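Local coordinates for protein cyclic GMP-AMP synthase-like receptor (Tribolium castaneum, PDB 7LT2) that senses double-stranded RNA in the cytoplasm and, as a nucleotidyltransferase, makes the cyclic dinucleotide 2',3'-cGAMP from ATP and GTP in innate immunity, at residues R22-I27 with E383-L388; P44-L49 with I75-P80; L87-V92 with W205-Y210; V304-L309 with K352-N357. All coordinates share one frame; numbering follows the deposited sequence.

Contact 1 (R22-I27 with E383-L388)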
loop_
_atom_site.group_PDB
_atom_site.type_symbol
_atom_site.label_atom_id
_atom_site.label_comp_id
_atom_site.label_asym_id
_atom_site.label_seq_id
_atom_site.Cartn_x
_atom_site.Cartn_y
_atom_site.Cartn_z
ATOM N N ARG A 22 -1.066 1.387 -16.927
ATOM C CA ARG A 22 -0.927 -0.002 -17.347
ATOM C C ARG A 22 0.469 -0.285 -17.888
ATOM O O ARG A 22 1.076 -1.308 -17.549
ATOM C CB ARG A 22 -1.991 -0.327 -18.395
ATOM C CG ARG A 22 -1.858 -1.713 -18.956
ATOM C CD ARG A 22 -2.872 -1.952 -20.050
ATOM N NE ARG A 22 -2.736 -3.284 -20.617
ATOM C CZ ARG A 22 -3.424 -3.709 -21.665
ATOM N NH1 ARG A 22 -4.282 -2.926 -22.292
ATOM N NH2 ARG A 22 -3.247 -4.951 -22.095
ATOM N N GLY A 23 1.004 0.620 -18.713
ATOM C CA GLY A 23 2.309 0.375 -19.311
ATOM C C GLY A 23 3.433 0.390 -18.293
ATOM O O GLY A 23 4.328 -0.458 -18.327
ATOM N N ASN A 24 3.404 1.349 -17.370
ATOM C CA ASN A 24 4.423 1.375 -16.326
ATOM C C ASN A 24 4.334 0.141 -15.440
ATOM O O ASN A 24 5.364 -0.399 -15.022
ATOM C CB ASN A 24 4.306 2.661 -15.504
ATOM C CG ASN A 24 4.873 3.849 -16.237
ATOM O OD1 ASN A 24 6.079 3.910 -16.481
ATOM N ND2 ASN A 24 4.009 4.794 -16.619
ATOM N N LYS A 25 3.115 -0.342 -15.170
ATOM C CA LYS A 25 2.977 -1.565 -14.384
ATOM C C LYS A 25 3.587 -2.759 -15.105
ATOM O O LYS A 25 4.270 -3.576 -14.484
ATOM C CB LYS A 25 1.510 -1.837 -14.053
ATOM C CG LYS A 25 0.935 -0.919 -12.976
ATOM C CD LYS A 25 -0.510 -1.281 -12.646
ATOM C CE LYS A 25 -1.087 -0.345 -11.592
ATOM N NZ LYS A 25 -2.560 -0.536 -11.442
ATOM N N GLN A 26 3.353 -2.886 -16.413
ATOM C CA GLN A 26 3.923 -4.025 -17.135
ATOM C C GLN A 26 5.446 -4.006 -17.073
ATOM O O GLN A 26 6.085 -5.051 -16.888
ATOM C CB GLN A 26 3.450 -4.027 -18.590
ATOM C CG GLN A 26 1.962 -4.285 -18.781
ATOM C CD GLN A 26 1.625 -4.717 -20.199
ATOM O OE1 GLN A 26 0.891 -4.039 -20.913
ATOM N NE2 GLN A 26 2.169 -5.851 -20.611
ATOM N N ILE A 27 6.043 -2.826 -17.234
ATOM C CA ILE A 27 7.495 -2.701 -17.170
ATOM C C ILE A 27 8.000 -3.041 -15.775
ATOM O O ILE A 27 8.922 -3.846 -15.609
ATOM C CB ILE A 27 7.925 -1.281 -17.573
ATOM C CG1 ILE A 27 7.708 -1.058 -19.071
ATOM C CG2 ILE A 27 9.371 -1.030 -17.147
ATOM C CD1 ILE A 27 7.857 0.398 -19.479
ATOM N N GLU A 383 1.442 13.844 -19.732
ATOM C CA GLU A 383 2.824 13.419 -19.931
ATOM C C GLU A 383 3.591 13.332 -18.613
ATOM O O GLU A 383 4.817 13.472 -18.589
ATOM C CB GLU A 383 3.539 14.351 -20.909
ATOM C CG GLU A 383 2.847 14.488 -22.265
ATOM C CD GLU A 383 2.708 13.165 -23.011
ATOM O OE1 GLU A 383 3.514 12.238 -22.770
ATOM O OE2 GLU A 383 1.784 13.055 -23.847
ATOM N N ALA A 384 2.881 13.080 -17.511
ATOM C CA ALA A 384 3.521 13.040 -16.198
ATOM C C ALA A 384 4.456 11.841 -16.055
ATOM O O ALA A 384 5.508 11.944 -15.412
ATOM C CB ALA A 384 2.456 13.022 -15.104
ATOM N N LEU A 385 4.096 10.696 -16.635
ATOM C CA LEU A 385 4.920 9.489 -16.543
ATOM C C LEU A 385 4.651 8.602 -17.749
ATOM O O LEU A 385 4.033 7.536 -17.633
ATOM C CB LEU A 385 4.642 8.741 -15.241
ATOM C CG LEU A 385 5.665 7.662 -14.859
ATOM C CD1 LEU A 385 7.012 8.307 -14.560
ATOM C CD2 LEU A 385 5.181 6.824 -13.683
ATOM N N PRO A 386 5.119 9.006 -18.929
ATOM C CA PRO A 386 4.915 8.178 -20.127
ATOM C C PRO A 386 5.639 6.847 -19.997
ATOM O O PRO A 386 6.824 6.797 -19.657
ATOM C CB PRO A 386 5.506 9.031 -21.259
ATOM C CG PRO A 386 5.617 10.410 -20.701
ATOM C CD PRO A 386 5.821 10.266 -19.238
ATOM N N ALA A 387 4.913 5.758 -20.265
ATOM C CA ALA A 387 5.552 4.444 -20.257
ATOM C C ALA A 387 6.570 4.328 -21.380
ATOM O O ALA A 387 7.567 3.608 -21.248
ATOM C CB ALA A 387 4.499 3.341 -20.370
ATOM N N LEU A 388 6.331 5.028 -22.487
ATOM C CA LEU A 388 7.291 5.158 -23.571
ATOM C C LEU A 388 7.851 6.573 -23.536
ATOM O O LEU A 388 7.195 7.512 -24.018
ATOM C CB LEU A 388 6.616 4.874 -24.915
ATOM C CG LEU A 388 7.511 4.642 -26.126
ATOM C CD1 LEU A 388 8.330 3.375 -25.931
ATOM C CD2 LEU A 388 6.667 4.563 -27.390
HETATM O O HOH W 1 7.946 5.245 -17.668
#
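N24 of the long helix 18-42 meets L385 and A387 of the C-terminal tail, an irregular segment. The helix packs on strand 188-200 of the nucleotidyltransferase fold, and the tail returns to it, illustrating how a helix can hold such a tail through side-chain amide and carboxylate groups. Among the polar contacts, N24 ND2 donates to L385 O at 2.9 Å, with an N-H...O angle of 147°. The carbonyl oxygen lies almost in the amide plane of N24, while ND2 is tilted 30° from the plane of the carbonyl. The same nitrogen also bonds D20 O, one turn earlier, so two backbone oxygens fix the rotation of the amide. Its other end works through water 1, which donates to N24 OD1 and to P386 O. A second grip comes from D20 OD1, which accepts from A387 N.

Van der Waals contacts surround this amide. L385 CD2 packs 3.9 Å from N24 CG, and L385 also touches L16, P68 and M190, the last on strand 188-200. I27, whose CD1 is 3.7 Å from A387 O, rests on I189 of that strand. A387 CB lies over the helix backbone, 3.8 Å from both G23 C and N24 N.

Contact 2 (P44-L49 with I75-P80)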
loop_
_atom_site.group_PDB
_atom_site.type_symbol
_atom_site.label_atom_id
_atom_site.label_comp_id
_atom_site.label_asym_id
_atom_site.label_seq_id
_atom_site.Cartn_x
_atom_site.Cartn_y
_atom_site.Cartn_z
ATOM N N PRO A 44 18.150 -21.159 -1.327
ATOM C CA PRO A 44 17.118 -22.203 -1.416
ATOM C C PRO A 44 15.990 -22.034 -0.412
ATOM O O PRO A 44 14.848 -22.399 -0.716
ATOM C CB PRO A 44 17.910 -23.494 -1.163
ATOM C CG PRO A 44 19.313 -23.157 -1.572
ATOM C CD PRO A 44 19.504 -21.716 -1.190
ATOM N N LEU A 45 16.269 -21.506 0.781
ATOM C CA LEU A 45 15.200 -21.300 1.754
ATOM C C LEU A 45 14.214 -20.244 1.269
ATOM O O LEU A 45 13.000 -20.399 1.450
ATOM C CB LEU A 45 15.784 -20.912 3.112
ATOM C CG LEU A 45 14.781 -20.657 4.244
ATOM C CD1 LEU A 45 13.784 -21.800 4.400
ATOM C CD2 LEU A 45 15.526 -20.415 5.559
ATOM N N PHE A 46 14.705 -19.170 0.637
ATOM C CA PHE A 46 13.782 -18.205 0.049
ATOM C C PHE A 46 12.955 -18.844 -1.051
ATOM O O PHE A 46 11.746 -18.606 -1.143
ATOM C CB PHE A 46 14.516 -16.984 -0.509
ATOM C CG PHE A 46 13.627 -16.085 -1.341
ATOM C CD1 PHE A 46 12.600 -15.368 -0.747
ATOM C CD2 PHE A 46 13.793 -15.990 -2.715
ATOM C CE1 PHE A 46 11.763 -14.553 -1.508
ATOM C CE2 PHE A 46 12.957 -15.176 -3.482
ATOM C CZ PHE A 46 11.948 -14.459 -2.873
ATOM N N LYS A 47 13.587 -19.655 -1.902
ATOM C CA LYS A 47 12.829 -20.297 -2.970
ATOM C C LYS A 47 11.739 -21.191 -2.397
ATOM O O LYS A 47 10.617 -21.227 -2.915
ATOM C CB LYS A 47 13.762 -21.094 -3.880
ATOM C CG LYS A 47 13.077 -21.625 -5.132
ATOM C CD LYS A 47 14.068 -22.337 -6.026
ATOM C CE LYS A 47 13.413 -22.781 -7.325
ATOM N NZ LYS A 47 14.444 -23.224 -8.292
ATOM N N ALA A 48 12.041 -21.890 -1.298
ATOM C CA ALA A 48 11.050 -22.764 -0.677
ATOM C C ALA A 48 9.921 -21.966 -0.033
ATOM O O ALA A 48 8.752 -22.352 -0.134
ATOM C CB ALA A 48 11.725 -23.668 0.357
ATOM N N LEU A 49 10.250 -20.854 0.635
ATOM C CA LEU A 49 9.229 -20.066 1.323
ATOM C C LEU A 49 8.362 -19.267 0.358
ATOM O O LEU A 49 7.178 -19.040 0.636
ATOM C CB LEU A 49 9.887 -19.104 2.306
ATOM C CG LEU A 49 10.355 -19.715 3.625
ATOM C CD1 LEU A 49 11.329 -18.764 4.294
ATOM C CD2 LEU A 49 9.147 -19.952 4.510
ATOM N N ILE A 75 6.428 -9.308 -0.598
ATOM C CA ILE A 75 6.927 -10.627 -0.969
ATOM C C ILE A 75 6.348 -11.622 0.031
ATOM O O ILE A 75 6.712 -11.607 1.210
ATOM C CB ILE A 75 8.461 -10.651 -0.969
ATOM C CG1 ILE A 75 9.007 -9.609 -1.949
ATOM C CG2 ILE A 75 8.991 -12.049 -1.315
ATOM C CD1 ILE A 75 10.494 -9.331 -1.800
ATOM N N LEU A 76 5.433 -12.478 -0.430
ATOM C CA LEU A 76 4.654 -13.325 0.473
ATOM C C LEU A 76 5.344 -14.678 0.643
ATOM O O LEU A 76 5.422 -15.473 -0.302
ATOM C CB LEU A 76 3.226 -13.494 -0.040
ATOM C CG LEU A 76 2.458 -12.193 -0.328
ATOM C CD1 LEU A 76 0.981 -12.480 -0.516
ATOM C CD2 LEU A 76 2.654 -11.160 0.769
ATOM N N LEU A 77 5.841 -14.928 1.850
ATOM C CA LEU A 77 6.457 -16.188 2.237
ATOM C C LEU A 77 5.433 -17.021 2.997
ATOM O O LEU A 77 4.587 -16.483 3.712
ATOM C CB LEU A 77 7.686 -15.930 3.113
ATOM C CG LEU A 77 8.595 -14.796 2.632
ATOM C CD1 LEU A 77 9.596 -14.401 3.703
ATOM C CD2 LEU A 77 9.306 -15.213 1.352
ATOM N N HIS A 78 5.502 -18.341 2.841
ATOM C CA HIS A 78 4.519 -19.220 3.464
ATOM C C HIS A 78 5.227 -20.275 4.294
ATOM O O HIS A 78 6.033 -21.047 3.763
ATOM C CB HIS A 78 3.615 -19.892 2.429
ATOM C CG HIS A 78 2.624 -20.834 3.037
ATOM N ND1 HIS A 78 1.594 -20.408 3.848
ATOM C CD2 HIS A 78 2.525 -22.182 2.979
ATOM C CE1 HIS A 78 0.894 -21.454 4.252
ATOM N NE2 HIS A 78 1.440 -22.542 3.742
ATOM N N ILE A 79 4.930 -20.290 5.587
ATOM C CA ILE A 79 5.435 -21.332 6.488
ATOM C C ILE A 79 4.600 -22.588 6.294
ATOM O O ILE A 79 3.366 -22.525 6.415
ATOM C CB ILE A 79 5.370 -20.852 7.933
ATOM C CG1 ILE A 79 6.248 -19.612 8.130
ATOM C CG2 ILE A 79 5.778 -21.982 8.889
ATOM C CD1 ILE A 79 6.050 -18.931 9.458
ATOM N N PRO A 80 5.212 -23.735 5.998
ATOM C CA PRO A 80 4.443 -24.977 5.855
ATOM C C PRO A 80 3.565 -25.231 7.074
ATOM O O PRO A 80 4.017 -25.141 8.218
ATOM C CB PRO A 80 5.534 -26.045 5.706
ATOM C CG PRO A 80 6.677 -25.296 5.083
ATOM C CD PRO A 80 6.647 -23.935 5.722
HETATM O O HOH W 2 6.175 -22.465 1.544
#
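F46 and L49 of helix 44-49 meet strand 70-77 of the mixed nucleotidyltransferase sheet and the loop after it, a case of a short helix packed almost at a right angle to a strand, the axes of 44-49 and 75-77 being 87° apart. The strand carries D72, which by similarity binds the catalytic magnesium, and the helix packs where it leads away from the active site. F46 comes first. Its CG stands anti to the backbone N (chi1 170°), and the F46 side chain crosses those of I75 and L77 at about a right angle. I75 CG2 meets the ring edge in its plane, 3.7 Å from F46 CE1, and L77 CD2 approaches the same carbon obliquely at 3.8 Å.

A48 O receives water 2, which also reaches H78 O. L49, the last helical residue, takes part with both backbone and side chain. Its carbonyl oxygen accepts from H78 N at 2.9 Å, and L49 CB rests on L77 CB at 3.9 Å.

Around this pairing, helix 131-147 covers F46 with W137 and L141, helix 118-122 packs F118 and F122 on L49, and strand 188-200 pairs with I75 and L77 through backbone bonds.

Contact 3 (L87-V92 with W205-Y210)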
loop_
_atom_site.group_PDB
_atom_site.type_symbol
_atom_site.label_atom_id
_atom_site.label_comp_id
_atom_site.label_asym_id
_atom_site.label_seq_id
_atom_site.Cartn_x
_atom_site.Cartn_y
_atom_site.Cartn_z
ATOM N N LEU A 87 -1.438 -18.024 14.913
ATOM C CA LEU A 87 -1.559 -16.573 14.927
ATOM C C LEU A 87 -2.449 -16.171 16.095
ATOM O O LEU A 87 -3.564 -16.684 16.235
ATOM C CB LEU A 87 -2.136 -16.083 13.597
ATOM C CG LEU A 87 -2.205 -14.594 13.252
ATOM C CD1 LEU A 87 -2.234 -14.436 11.744
ATOM C CD2 LEU A 87 -3.432 -13.941 13.865
ATOM N N ASN A 88 -1.958 -15.264 16.936
ATOM C CA ASN A 88 -2.717 -14.807 18.089
ATOM C C ASN A 88 -2.843 -13.291 18.064
ATOM O O ASN A 88 -1.872 -12.579 17.790
ATOM C CB ASN A 88 -2.068 -15.263 19.399
ATOM C CG ASN A 88 -2.199 -16.763 19.621
ATOM O OD1 ASN A 88 -3.278 -17.335 19.462
ATOM N ND2 ASN A 88 -1.094 -17.408 19.983
ATOM N N GLU A 89 -4.050 -12.810 18.351
ATOM C CA GLU A 89 -4.280 -11.379 18.476
ATOM C C GLU A 89 -3.503 -10.833 19.668
ATOM O O GLU A 89 -3.597 -11.366 20.775
ATOM C CB GLU A 89 -5.776 -11.108 18.644
ATOM C CG GLU A 89 -6.663 -11.668 17.523
ATOM C CD GLU A 89 -7.089 -13.114 17.747
ATOM O OE1 GLU A 89 -6.482 -13.800 18.600
ATOM O OE2 GLU A 89 -8.040 -13.563 17.069
ATOM N N SER A 90 -2.731 -9.771 19.440
ATOM C CA SER A 90 -1.861 -9.232 20.476
ATOM C C SER A 90 -2.613 -8.232 21.354
ATOM O O SER A 90 -3.770 -7.882 21.100
ATOM C CB SER A 90 -0.625 -8.577 19.859
ATOM O OG SER A 90 -0.880 -7.223 19.512
ATOM N N ASN A 91 -1.939 -7.754 22.402
ATOM C CA ASN A 91 -2.509 -6.770 23.314
ATOM C C ASN A 91 -2.476 -5.348 22.759
ATOM O O ASN A 91 -2.817 -4.409 23.489
ATOM C CB ASN A 91 -1.790 -6.824 24.667
ATOM C CG ASN A 91 -0.276 -6.824 24.530
ATOM O OD1 ASN A 91 0.268 -6.504 23.472
ATOM N ND2 ASN A 91 0.414 -7.189 25.608
ATOM N N VAL A 92 -2.076 -5.166 21.506
ATOM C CA VAL A 92 -2.159 -3.885 20.820
ATOM C C VAL A 92 -3.100 -4.066 19.632
ATOM O O VAL A 92 -2.788 -4.830 18.714
ATOM C CB VAL A 92 -0.785 -3.382 20.349
ATOM C CG1 VAL A 92 -0.929 -2.036 19.647
ATOM C CG2 VAL A 92 0.179 -3.279 21.528
ATOM N N TRP A 205 -7.534 -16.566 9.917
ATOM C CA TRP A 205 -8.049 -15.203 9.994
ATOM C C TRP A 205 -8.418 -14.862 11.437
ATOM O O TRP A 205 -9.125 -15.642 12.090
ATOM C CB TRP A 205 -9.265 -15.063 9.078
ATOM C CG TRP A 205 -9.769 -13.656 8.879
ATOM C CD1 TRP A 205 -10.489 -12.908 9.766
ATOM C CD2 TRP A 205 -9.623 -12.848 7.701
ATOM N NE1 TRP A 205 -10.780 -11.679 9.223
ATOM C CE2 TRP A 205 -10.260 -11.617 7.957
ATOM C CE3 TRP A 205 -9.007 -13.045 6.462
ATOM C CZ2 TRP A 205 -10.303 -10.586 7.017
ATOM C CZ3 TRP A 205 -9.048 -12.016 5.528
ATOM C CH2 TRP A 205 -9.696 -10.808 5.810
ATOM N N PRO A 206 -7.969 -13.723 11.968
ATOM C CA PRO A 206 -8.219 -13.415 13.386
ATOM C C PRO A 206 -9.691 -13.132 13.651
ATOM O O PRO A 206 -10.377 -12.506 12.838
ATOM C CB PRO A 206 -7.356 -12.171 13.635
ATOM C CG PRO A 206 -7.219 -11.535 12.285
ATOM C CD PRO A 206 -7.166 -12.682 11.305
ATOM N N ILE A 207 -10.177 -13.595 14.808
ATOM C CA ILE A 207 -11.593 -13.427 15.134
ATOM C C ILE A 207 -11.798 -12.522 16.347
ATOM O O ILE A 207 -12.831 -11.853 16.458
ATOM C CB ILE A 207 -12.286 -14.787 15.357
ATOM C CG1 ILE A 207 -11.700 -15.516 16.564
ATOM C CG2 ILE A 207 -12.196 -15.658 14.109
ATOM C CD1 ILE A 207 -12.438 -16.792 16.916
ATOM N N ASN A 208 -10.832 -12.485 17.263
ATOM C CA ASN A 208 -11.030 -11.789 18.536
ATOM C C ASN A 208 -10.907 -10.285 18.319
ATOM O O ASN A 208 -9.818 -9.714 18.371
ATOM C CB ASN A 208 -10.032 -12.276 19.582
ATOM C CG ASN A 208 -10.340 -11.745 20.967
ATOM O OD1 ASN A 208 -11.387 -11.137 21.194
ATOM N ND2 ASN A 208 -9.432 -11.983 21.907
ATOM N N GLY A 209 -12.049 -9.633 18.096
ATOM C CA GLY A 209 -12.088 -8.202 17.879
ATOM C C GLY A 209 -11.841 -7.760 16.455
ATOM O O GLY A 209 -11.681 -6.558 16.213
ATOM N N TYR A 210 -11.812 -8.686 15.501
ATOM C CA TYR A 210 -11.505 -8.373 14.114
ATOM C C TYR A 210 -12.714 -8.619 13.221
ATOM O O TYR A 210 -13.523 -9.517 13.470
ATOM C CB TYR A 210 -10.316 -9.201 13.613
ATOM C CG TYR A 210 -8.984 -8.701 14.130
ATOM C CD1 TYR A 210 -8.498 -9.113 15.364
ATOM C CD2 TYR A 210 -8.222 -7.807 13.391
ATOM C CE1 TYR A 210 -7.287 -8.652 15.843
ATOM C CE2 TYR A 210 -7.012 -7.339 13.863
ATOM C CZ TYR A 210 -6.546 -7.767 15.088
ATOM O OH TYR A 210 -5.337 -7.304 15.560
HETATM O O HOH W 3 -7.194 -13.851 21.163
HETATM O O HOH W 4 -5.498 -7.259 18.919
#
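E89, at the end of strand 85-89, reaches into the loop 205-210 between strands 188-200 and 222-225 of the nucleotidyltransferase sheet. It is a good example of one carboxylate organising a turn by gathering successive backbone N-H groups.

The side chain leaves with CB 4.0 Å from Y210 CE1. CG, placed anti to the carbonyl carbon by chi1 of -56°, comes still closer to the tyrosine, 3.5 Å from Y210 CE1, and approaches the ring obliquely. The two side chains slide past each other in opposite directions. A bend at chi2 (87°) then brings CD against N208 CB, at 3.6 Å.

The two oxygens part company at the tip. OE2 accepts two backbone bonds: I207 N meets it at 3.1 Å, nearly in line with the C-O bond, and N208 N at 3.0 Å with a straighter N-H...O angle of 166°, coming from above the carboxylate plane. Two N-H dipoles on one oxygen would be expected to favour the charged form. OE1 instead accepts a hydrogen bond from water 3, which accepts in turn from N208 ND2, on the exposed side of the loop.

Next to this polar grip the packing is apolar. P206 is wedged among L87, F222 and L242, the last a residue probably involved in binding GTP by analogy with relatives, and Y210 also touches L242. Within the loop, P206 CG sits over one face of the Y210 ring, 3.8 Å above its plane and offset toward the rim.

Contact 4 (V304-L309 with K352-N357)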
loop_
_atom_site.group_PDB
_atom_site.type_symbol
_atom_site.label_atom_id
_atom_site.label_comp_id
_atom_site.label_asym_id
_atom_site.label_seq_id
_atom_site.Cartn_x
_atom_site.Cartn_y
_atom_site.Cartn_z
ATOM N N VAL A 304 -21.561 12.395 -5.082
ATOM C CA VAL A 304 -20.724 11.474 -4.315
ATOM C C VAL A 304 -19.611 12.237 -3.605
ATOM O O VAL A 304 -19.337 12.006 -2.419
ATOM C CB VAL A 304 -20.163 10.367 -5.229
ATOM C CG1 VAL A 304 -19.207 9.452 -4.451
ATOM C CG2 VAL A 304 -21.296 9.549 -5.832
ATOM N N PHE A 305 -18.956 13.157 -4.315
ATOM C CA PHE A 305 -17.886 13.948 -3.710
ATOM C C PHE A 305 -18.399 14.770 -2.532
ATOM O O PHE A 305 -17.807 14.755 -1.446
ATOM C CB PHE A 305 -17.249 14.857 -4.765
ATOM C CG PHE A 305 -16.309 15.898 -4.193
ATOM C CD1 PHE A 305 -15.069 15.533 -3.688
ATOM C CD2 PHE A 305 -16.657 17.238 -4.190
ATOM C CE1 PHE A 305 -14.204 16.484 -3.170
ATOM C CE2 PHE A 305 -15.797 18.197 -3.674
ATOM C CZ PHE A 305 -14.570 17.820 -3.163
ATOM N N MET A 306 -19.496 15.507 -2.731
ATOM C CA MET A 306 -20.017 16.356 -1.664
ATOM C C MET A 306 -20.476 15.536 -0.467
ATOM O O MET A 306 -20.255 15.926 0.686
ATOM C CB MET A 306 -21.170 17.214 -2.187
ATOM C CG MET A 306 -20.739 18.316 -3.143
ATOM S SD MET A 306 -19.582 19.475 -2.385
ATOM C CE MET A 306 -20.547 20.025 -0.983
ATOM N N THR A 307 -21.126 14.401 -0.714
ATOM C CA THR A 307 -21.643 13.614 0.396
ATOM C C THR A 307 -20.518 12.954 1.181
ATOM O O THR A 307 -20.529 12.975 2.418
ATOM C CB THR A 307 -22.633 12.569 -0.114
ATOM O OG1 THR A 307 -23.788 13.238 -0.632
ATOM C CG2 THR A 307 -23.055 11.641 1.018
ATOM N N THR A 308 -19.530 12.373 0.486
ATOM C CA THR A 308 -18.428 11.734 1.199
ATOM C C THR A 308 -17.537 12.766 1.876
ATOM O O THR A 308 -16.977 12.490 2.939
ATOM C CB THR A 308 -17.603 10.835 0.267
ATOM O OG1 THR A 308 -17.099 11.579 -0.854
ATOM C CG2 THR A 308 -18.443 9.665 -0.232
ATOM N N LEU A 309 -17.416 13.964 1.294
ATOM C CA LEU A 309 -16.654 15.022 1.951
ATOM C C LEU A 309 -17.306 15.432 3.265
ATOM O O LEU A 309 -16.617 15.627 4.273
ATOM C CB LEU A 309 -16.512 16.231 1.024
ATOM C CG LEU A 309 -15.796 17.467 1.591
ATOM C CD1 LEU A 309 -14.349 17.171 1.977
ATOM C CD2 LEU A 309 -15.855 18.626 0.603
ATOM N N LYS A 352 -19.088 24.930 2.913
ATOM C CA LYS A 352 -19.991 26.066 2.753
ATOM C C LYS A 352 -19.670 26.851 1.489
ATOM O O LYS A 352 -20.571 27.384 0.829
ATOM C CB LYS A 352 -19.911 26.981 3.975
ATOM C CG LYS A 352 -20.328 26.325 5.278
ATOM C CD LYS A 352 -21.772 25.860 5.224
ATOM C CE LYS A 352 -22.704 26.865 5.876
ATOM N NZ LYS A 352 -22.478 26.944 7.346
ATOM N N ASP A 353 -18.390 26.926 1.131
ATOM C CA ASP A 353 -17.973 27.741 -0.002
ATOM C C ASP A 353 -18.274 27.076 -1.342
ATOM O O ASP A 353 -18.419 27.775 -2.351
ATOM C CB ASP A 353 -16.477 28.048 0.108
ATOM C CG ASP A 353 -16.051 29.193 -0.778
ATOM O OD1 ASP A 353 -16.560 30.314 -0.575
ATOM O OD2 ASP A 353 -15.202 28.973 -1.666
ATOM N N ILE A 354 -18.369 25.747 -1.376
ATOM C CA ILE A 354 -18.595 25.018 -2.620
ATOM C C ILE A 354 -19.990 24.413 -2.704
ATOM O O ILE A 354 -20.416 24.041 -3.810
ATOM C CB ILE A 354 -17.532 23.920 -2.830
ATOM C CG1 ILE A 354 -17.707 22.798 -1.804
ATOM C CG2 ILE A 354 -16.131 24.510 -2.758
ATOM C CD1 ILE A 354 -16.690 21.676 -1.945
ATOM N N GLU A 355 -20.692 24.280 -1.577
ATOM C CA GLU A 355 -22.082 23.845 -1.459
ATOM C C GLU A 355 -22.927 24.168 -2.685
ATOM O O GLU A 355 -23.429 23.268 -3.367
ATOM C CB GLU A 355 -22.702 24.519 -0.232
ATOM C CG GLU A 355 -23.689 23.681 0.527
ATOM C CD GLU A 355 -23.743 24.067 1.987
ATOM O OE1 GLU A 355 -23.817 25.281 2.289
ATOM O OE2 GLU A 355 -23.688 23.154 2.836
ATOM N N ASN A 356 -23.085 25.461 -2.961
ATOM C CA ASN A 356 -23.915 25.957 -4.052
ATOM C C ASN A 356 -23.091 26.669 -5.115
ATOM O O ASN A 356 -23.638 27.432 -5.921
ATOM C CB ASN A 356 -24.994 26.890 -3.501
ATOM C CG ASN A 356 -25.871 26.219 -2.459
ATOM O OD1 ASN A 356 -26.321 25.090 -2.646
ATOM N ND2 ASN A 356 -26.110 26.912 -1.352
ATOM N N ASN A 357 -21.782 26.439 -5.127
ATOM C CA ASN A 357 -20.868 27.088 -6.067
ATOM C C ASN A 357 -19.834 26.063 -6.499
ATOM O O ASN A 357 -18.688 26.074 -6.030
ATOM C CB ASN A 357 -20.195 28.307 -5.428
ATOM C CG ASN A 357 -21.187 29.384 -5.034
ATOM O OD1 ASN A 357 -21.511 30.263 -5.834
ATOM N ND2 ASN A 357 -21.676 29.320 -3.800
#
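I354 pushes its CD1 methyl into a small apolar patch on helix 301-318, showing how one branched side chain can join two helices whose backbones stay well apart: the nearest pair of CA atoms, M306 and E355, is 7.8 Å apart. The tight part is this methyl. M306 SD approaches it most closely, 3.7 Å from I354 CD1, and F305 CE2 lies 4.0 Å from that carbon, its side chain crossing the isoleucine at about a right angle. L309 comes tip to tip, with CD2 4.1 Å from I354 CD1. In I354, chi1 of 69° puts CG1 between the backbone N and the carbonyl carbon, and the extended chi2 carries CD1 outward to the patch.

These helices belong to the helical lobe of the Mab-21 fold, with 304-309 in its HhH/H2TH-like part. Helix 258-272 backs F305 and L309 through L264 and L268, and I361 and H364 of helix 361-365 touch I354.

The looser side lies where helix 337-354 ends. The methionine chain bends at chi2 and chi3, and M306 CE is 4.1 Å from E355 CA. E355, partly exposed, has its CB pointing away from 304-309, yet its OE2 forms a salt bridge with R310 of helix 301-318.

From the N terminus, helix 18-42 opens contact 1, which closes only at the C-terminal tail, so its loop encloses the other three. Helix 44-49 follows directly, and contact 2 soon closes a short loop on strand 70-77. The next strand, 85-89, opens contact 3, which closes in the loop after strand 188-200; contacts 2 and 3 both reach the same sheet, their centres about 24 Å apart. Contact 4 closes last among the nested three, within the C-terminal helices. Contacts 2, 3 and 4 lie in series and none cross. Contact 1 joins the chain's two ends, contacts 2 and 3 tie elements around the sheet, and contact 4 unites helices about 49 Å from contact 2, centre to centre.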